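Long-range contacts in xylanase and alpha-amylase inhibitor protein (Scadoxus multiflorus, PDB 3MU7), which inhibits xylanase and alpha-amylase, and has the TIM-barrel fold of glycosyl hydrolase family 18: residues Pro156-Pro161 against Tyr182-Cys187; Pro58-Cys63 against Arg111-Ala116. All coordinates share one frame; numbering follows the deposited sequence.

Interaction 1. Residues Pro156-Pro161 against Tyr182-Cys187; sequences PQCVYP and YNNPQC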
loop_
_atom_site.group_PDB
_atom_site.type_symbol
_atom_site.label_atom_id
_atom_site.label_comp_id
_atom_site.label_asym_id
_atom_site.label_seq_id
_atom_site.Cartn_x
_atom_site.Cartn_y
_atom_site.Cartn_z
ATOM N N PRO A 156 -8.023 -0.111 0.996
ATOM C CA PRO A 156 -9.271 -0.137 1.751
ATOM C C PRO A 156 -9.395 -1.392 2.617
ATOM O O PRO A 156 -8.711 -2.403 2.389
ATOM C CB PRO A 156 -10.330 -0.160 0.647
ATOM C CG PRO A 156 -9.655 -0.882 -0.480
ATOM C CD PRO A 156 -8.246 -0.364 -0.443
ATOM N N GLN A 157 -10.282 -1.316 3.602
ATOM C CA GLN A 157 -10.745 -2.500 4.307
ATOM C C GLN A 157 -11.676 -3.301 3.392
ATOM O O GLN A 157 -12.027 -2.843 2.297
ATOM C CB GLN A 157 -11.424 -2.095 5.610
ATOM C CG GLN A 157 -10.456 -1.557 6.639
ATOM C CD GLN A 157 -11.162 -1.172 7.916
ATOM O OE1 GLN A 157 -11.318 -1.992 8.825
ATOM N NE2 GLN A 157 -11.588 0.085 8.001
ATOM N N CYS A 158 -12.070 -4.504 3.811
ATOM C CA CYS A 158 -12.690 -5.425 2.856
ATOM C C CYS A 158 -14.209 -5.368 2.684
ATOM O O CYS A 158 -14.757 -6.109 1.878
ATOM C CB CYS A 158 -12.205 -6.870 3.044
ATOM S SG CYS A 158 -12.374 -7.612 4.668
ATOM N N VAL A 159 -14.881 -4.482 3.411
ATOM C CA VAL A 159 -16.320 -4.306 3.193
ATOM C C VAL A 159 -16.528 -3.251 2.110
ATOM O O VAL A 159 -16.090 -2.105 2.249
ATOM C CB VAL A 159 -17.089 -3.927 4.471
ATOM C CG1 VAL A 159 -18.581 -3.902 4.184
ATOM C CG2 VAL A 159 -16.802 -4.912 5.597
ATOM N N TYR A 160 -17.179 -3.650 1.024
ATOM C CA TYR A 160 -17.423 -2.759 -0.098
ATOM C C TYR A 160 -18.767 -2.025 0.063
ATOM O O TYR A 160 -19.790 -2.670 0.312
ATOM C CB TYR A 160 -17.434 -3.547 -1.414
ATOM C CG TYR A 160 -17.484 -2.616 -2.591
ATOM C CD1 TYR A 160 -16.313 -2.166 -3.194
ATOM C CD2 TYR A 160 -18.703 -2.123 -3.064
ATOM C CE1 TYR A 160 -16.353 -1.275 -4.251
ATOM C CE2 TYR A 160 -18.751 -1.235 -4.113
ATOM C CZ TYR A 160 -17.573 -0.809 -4.699
ATOM O OH TYR A 160 -17.610 0.078 -5.748
ATOM N N PRO A 161 -18.803 -0.687 -0.115
ATOM C CA PRO A 161 -17.698 0.236 -0.387
ATOM C C PRO A 161 -17.038 0.670 0.913
ATOM O O PRO A 161 -17.688 0.720 1.961
ATOM C CB PRO A 161 -18.396 1.420 -1.056
ATOM C CG PRO A 161 -19.770 1.435 -0.453
ATOM C CD PRO A 161 -20.115 -0.003 -0.162
ATOM N N TYR A 182 -8.269 -8.961 5.977
ATOM C CA TYR A 182 -7.851 -9.355 7.319
ATOM C C TYR A 182 -8.354 -8.321 8.311
ATOM O O TYR A 182 -8.870 -7.270 7.911
ATOM C CB TYR A 182 -6.327 -9.558 7.418
ATOM C CG TYR A 182 -5.477 -8.441 6.851
ATOM C CD1 TYR A 182 -5.024 -7.415 7.666
ATOM C CD2 TYR A 182 -5.111 -8.422 5.501
ATOM C CE1 TYR A 182 -4.238 -6.391 7.160
ATOM C CE2 TYR A 182 -4.325 -7.396 4.989
ATOM C CZ TYR A 182 -3.896 -6.389 5.822
ATOM O OH TYR A 182 -3.120 -5.379 5.297
ATOM N N ASN A 183 -8.235 -8.633 9.602
ATOM C CA ASN A 183 -8.830 -7.816 10.670
ATOM C C ASN A 183 -10.285 -7.462 10.396
ATOM O O ASN A 183 -10.714 -6.334 10.643
ATOM C CB ASN A 183 -8.021 -6.537 10.904
ATOM C CG ASN A 183 -6.616 -6.820 11.359
ATOM O OD1 ASN A 183 -6.384 -7.736 12.149
ATOM N ND2 ASN A 183 -5.664 -6.054 10.850
ATOM N N ASN A 184 -11.030 -8.424 9.860
ATOM C CA ASN A 184 -12.408 -8.197 9.451
ATOM C C ASN A 184 -13.025 -9.546 9.080
ATOM O O ASN A 184 -13.112 -9.877 7.901
ATOM C CB ASN A 184 -12.417 -7.264 8.232
ATOM C CG ASN A 184 -13.544 -6.260 8.260
ATOM O OD1 ASN A 184 -14.586 -6.488 8.880
ATOM N ND2 ASN A 184 -13.345 -5.135 7.575
ATOM N N PRO A 185 -13.430 -10.351 10.087
ATOM C CA PRO A 185 -13.899 -11.717 9.804
ATOM C C PRO A 185 -15.034 -11.815 8.776
ATOM O O PRO A 185 -15.115 -12.804 8.042
ATOM C CB PRO A 185 -14.346 -12.222 11.179
ATOM C CG PRO A 185 -13.459 -11.499 12.129
ATOM C CD PRO A 185 -13.306 -10.115 11.541
ATOM N N GLN A 186 -15.876 -10.789 8.699
ATOM C CA GLN A 186 -17.006 -10.794 7.772
ATOM C C GLN A 186 -16.614 -10.842 6.292
ATOM O O GLN A 186 -17.423 -11.236 5.457
ATOM C CB GLN A 186 -17.917 -9.598 8.030
ATOM C CG GLN A 186 -17.308 -8.250 7.666
ATOM C CD GLN A 186 -18.120 -7.097 8.198
ATOM O OE1 GLN A 186 -19.350 -7.097 8.109
ATOM N NE2 GLN A 186 -17.446 -6.107 8.760
ATOM N N CYS A 187 -15.381 -10.452 5.964
ATOM C CA CYS A 187 -14.928 -10.448 4.563
ATOM C C CYS A 187 -13.559 -11.087 4.357
ATOM O O CYS A 187 -12.958 -10.934 3.296
ATOM C CB CYS A 187 -14.990 -9.037 3.949
ATOM S SG CYS A 187 -14.381 -7.683 4.984
HETATM O O HOH W 1 -9.712 -4.190 8.952
HETATM O O HOH W 2 -10.438 -5.042 6.337
#
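C158 and C187 are covalently joined, tying together two loops of the TIM barrel that follow the adjacent parallel strands 151-154 and 176-180. The bond from C158 SG to C187 SG is 2.0 Å long, and its chi3 of 75° makes the disulfide right-handed. In both cysteines SG sits between the backbone N and the carbonyl carbon, which turns the two sulfurs toward each other. N184 packs against this bridge, its CB 3.6 Å and its CG 4.0 Å from C158 SG. Beyond CG, ND2 donates to water 2 over 3.2 Å; this water also accepts from C158 N and bonds to Y182 O, and thus bridges both loops. OD1 accepts a nearly straight bond from Q186 NE2, 2.9 Å long with an N-H...O angle of 172°. The acceptor lies almost in the Q186 amide plane (2° out of it), and the pairing helps to fix the rotation of both amides. An alanine at N184 would probably leave Q186 NE2 without this acceptor and its amide free to turn, with water 2 losing one of its donors. The Q186 side chain crosses that of V159 at about a right angle, with NE2 3.4 Å from V159 CG2. In 156-161, C158 O accepts from W204 NE1 of helix 195-207. A second solvent link completes the contact: water 1 lies 2.7 Å from Q157 OE1 and 2.9 Å from N183 O.

Interaction 2. Residues Pro58-Cys63 against Arg111-Ala116; sequences PQIKHC and RPFGNA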
loop_
_atom_site.group_PDB
_atom_site.type_symbol
_atom_site.label_atom_id
_atom_site.label_comp_id
_atom_site.label_asym_id
_atom_site.label_seq_id
_atom_site.Cartn_x
_atom_site.Cartn_y
_atom_site.Cartn_z
ATOM N N PRO A 58 19.563 5.628 -0.826
ATOM C CA PRO A 58 20.218 4.661 -1.717
ATOM C C PRO A 58 19.485 3.328 -1.800
ATOM O O PRO A 58 19.588 2.631 -2.806
ATOM C CB PRO A 58 21.601 4.475 -1.081
ATOM C CG PRO A 58 21.430 4.864 0.331
ATOM C CD PRO A 58 20.427 5.978 0.320
ATOM N N GLN A 59 18.745 2.987 -0.750
ATOM C CA GLN A 59 17.997 1.733 -0.731
ATOM C C GLN A 59 16.810 1.772 -1.690
ATOM O O GLN A 59 16.534 0.791 -2.390
ATOM C CB GLN A 59 17.535 1.408 0.680
ATOM C CG GLN A 59 18.648 1.351 1.707
ATOM C CD GLN A 59 18.154 0.695 2.971
ATOM O OE1 GLN A 59 17.827 -0.488 2.968
ATOM N NE2 GLN A 59 18.041 1.471 4.054
ATOM N N ILE A 60 16.121 2.909 -1.723
ATOM C CA ILE A 60 15.042 3.136 -2.678
ATOM C C ILE A 60 15.593 3.004 -4.101
ATOM O O ILE A 60 15.022 2.306 -4.945
ATOM C CB ILE A 60 14.415 4.538 -2.483
ATOM C CG1 ILE A 60 13.638 4.608 -1.167
ATOM C CG2 ILE A 60 13.496 4.881 -3.642
ATOM C CD1 ILE A 60 13.453 6.023 -0.638
ATOM N N LYS A 61 16.718 3.671 -4.361
ATOM C CA LYS A 61 17.332 3.625 -5.685
ATOM C C LYS A 61 17.747 2.207 -6.054
ATOM O O LYS A 61 17.580 1.783 -7.194
ATOM C CB LYS A 61 18.526 4.579 -5.771
ATOM C CG LYS A 61 18.144 6.041 -5.700
ATOM C CD LYS A 61 19.396 6.906 -5.634
ATOM C CE LYS A 61 19.062 8.371 -5.484
ATOM N NZ LYS A 61 20.305 9.197 -5.422
ATOM N N HIS A 62 18.278 1.468 -5.088
ATOM C CA HIS A 62 18.635 0.081 -5.345
ATOM C C HIS A 62 17.398 -0.741 -5.736
ATOM O O HIS A 62 17.415 -1.489 -6.714
ATOM C CB HIS A 62 19.328 -0.560 -4.148
ATOM C CG HIS A 62 19.620 -2.007 -4.367
ATOM N ND1 HIS A 62 20.584 -2.434 -5.251
ATOM C CD2 HIS A 62 19.051 -3.126 -3.863
ATOM C CE1 HIS A 62 20.615 -3.755 -5.268
ATOM N NE2 HIS A 62 19.689 -4.199 -4.439
ATOM N N CYS A 63 16.320 -0.593 -4.968
ATOM C CA CYS A 63 15.044 -1.236 -5.280
ATOM C C CYS A 63 14.608 -0.928 -6.707
ATOM O O CYS A 63 14.252 -1.838 -7.464
ATOM C CB CYS A 63 13.974 -0.767 -4.305
ATOM S SG CYS A 63 14.159 -1.464 -2.648
ATOM N N ARG A 111 12.966 17.067 1.778
ATOM C CA ARG A 111 13.488 15.826 1.202
ATOM C C ARG A 111 13.730 14.712 2.265
ATOM O O ARG A 111 14.861 14.290 2.494
ATOM C CB ARG A 111 14.797 16.051 0.430
ATOM C CG ARG A 111 14.801 17.223 -0.544
ATOM C CD ARG A 111 13.808 17.037 -1.692
ATOM N NE ARG A 111 14.018 15.805 -2.470
ATOM C CZ ARG A 111 13.415 15.569 -3.634
ATOM N NH1 ARG A 111 12.574 16.453 -4.144
ATOM N NH2 ARG A 111 13.668 14.427 -4.280
ATOM N N PRO A 112 12.656 14.250 2.875
ATOM C CA PRO A 112 12.844 13.194 3.882
ATOM C C PRO A 112 13.672 12.026 3.437
ATOM O O PRO A 112 14.465 11.504 4.220
ATOM C CB PRO A 112 11.429 12.966 4.391
ATOM C CG PRO A 112 10.887 14.365 4.393
ATOM C CD PRO A 112 11.630 15.176 3.387
ATOM N N PHE A 113 13.485 11.583 2.192
ATOM C CA PHE A 113 14.255 10.457 1.650
ATOM C C PHE A 113 15.340 10.949 0.694
ATOM O O PHE A 113 15.726 10.247 -0.251
ATOM C CB PHE A 113 13.327 9.476 0.929
ATOM C CG PHE A 113 12.256 8.848 1.763
ATOM C CD1 PHE A 113 12.342 8.828 3.162
ATOM C CD2 PHE A 113 11.140 8.291 1.146
ATOM C CE1 PHE A 113 11.316 8.238 3.919
ATOM C CE2 PHE A 113 10.114 7.718 1.897
ATOM C CZ PHE A 113 10.203 7.684 3.290
ATOM N N GLY A 114 15.830 12.165 0.932
ATOM C CA GLY A 114 16.880 12.708 0.083
ATOM C C GLY A 114 16.443 12.901 -1.355
ATOM O O GLY A 114 15.310 13.253 -1.633
ATOM N N ASN A 115 17.367 12.660 -2.278
ATOM C CA ASN A 115 17.118 12.883 -3.698
ATOM C C ASN A 115 16.430 11.733 -4.433
ATOM O O ASN A 115 16.275 11.772 -5.649
ATOM C CB ASN A 115 18.413 13.295 -4.406
ATOM C CG ASN A 115 18.943 14.623 -3.908
ATOM O OD1 ASN A 115 18.216 15.401 -3.284
ATOM N ND2 ASN A 115 20.211 14.894 -4.180
ATOM N N ALA A 116 16.013 10.714 -3.689
ATOM C CA ALA A 116 15.182 9.658 -4.261
ATOM C C ALA A 116 13.870 10.240 -4.776
ATOM O O ALA A 116 13.348 11.219 -4.219
ATOM C CB ALA A 116 14.906 8.592 -3.231
#
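I60 extends its CD1 methyl from helix 56-65 to the base of the F113 side chain, and the two side chains cross at about a right angle. The closest approach is from I60 CD1 to F113 CD2, 3.7 Å, with F113 CB at 3.8 Å from the same methyl, which therefore rests where the ring joins its stem. With CG1 of I60 anti to the carbonyl carbon (chi1 -69°) and the chain extended beyond it, CD1 is carried to F113. A116 meets the same side chain along its flank, its CB 3.9 Å from I60 CD1 and 4.0 Å from I60 CG2, so that the one side chain of I60 touches both F113 and A116. L18 and L118 also pack on I60, and F100 of helix 86-101 makes an edge-to-face contact with the F113 ring.

On the exposed side of the contact, K61 passes alongside the loop with its aliphatic part, CE standing 4.2 Å from A116 N, while its NZ forms a salt bridge with E57 on its own helix. The loop itself is shaped by two overlapping turns, type I from R111 to G114 and type II' from F113 to A116. G114 N donates to R111 O at 2.8 Å in the first; in the second G114 takes the positive phi that favours glycine. R111 folds back over this bend: its NE donates to G114 O at 3.0 Å with an N-H...O angle of 157°, from 43° above the carbonyl plane, and NH2 adds a weak bond. E109 forms a salt bridge with R111 NH1. Here an outer helix of the TIM barrel packs against an alpha-to-beta loop, the one joining helix 86-101 to strand 120-125.

How the interactions relate
The two contacts lie on opposite sides of the chain's centre, their own centres about 33 Å apart, and share no segment. Interaction 1 joins two loops that leave the barrel strands, whereas interaction 2 sets a helix against a loop leading into a strand; the two thus belong to opposite ends of the barrel. Interaction 1 is only partly buried, and combines a covalent bridge with amides and waters. Interaction 2 is buried at its apolar centre, with K61 paired to E57 at its exposed edge and the buried R111 bonded within its own loop. It also lies close to the chain's other disulfide: C63 bonds C22, outside the contact, whereas the disulfide of interaction 1 crosses it.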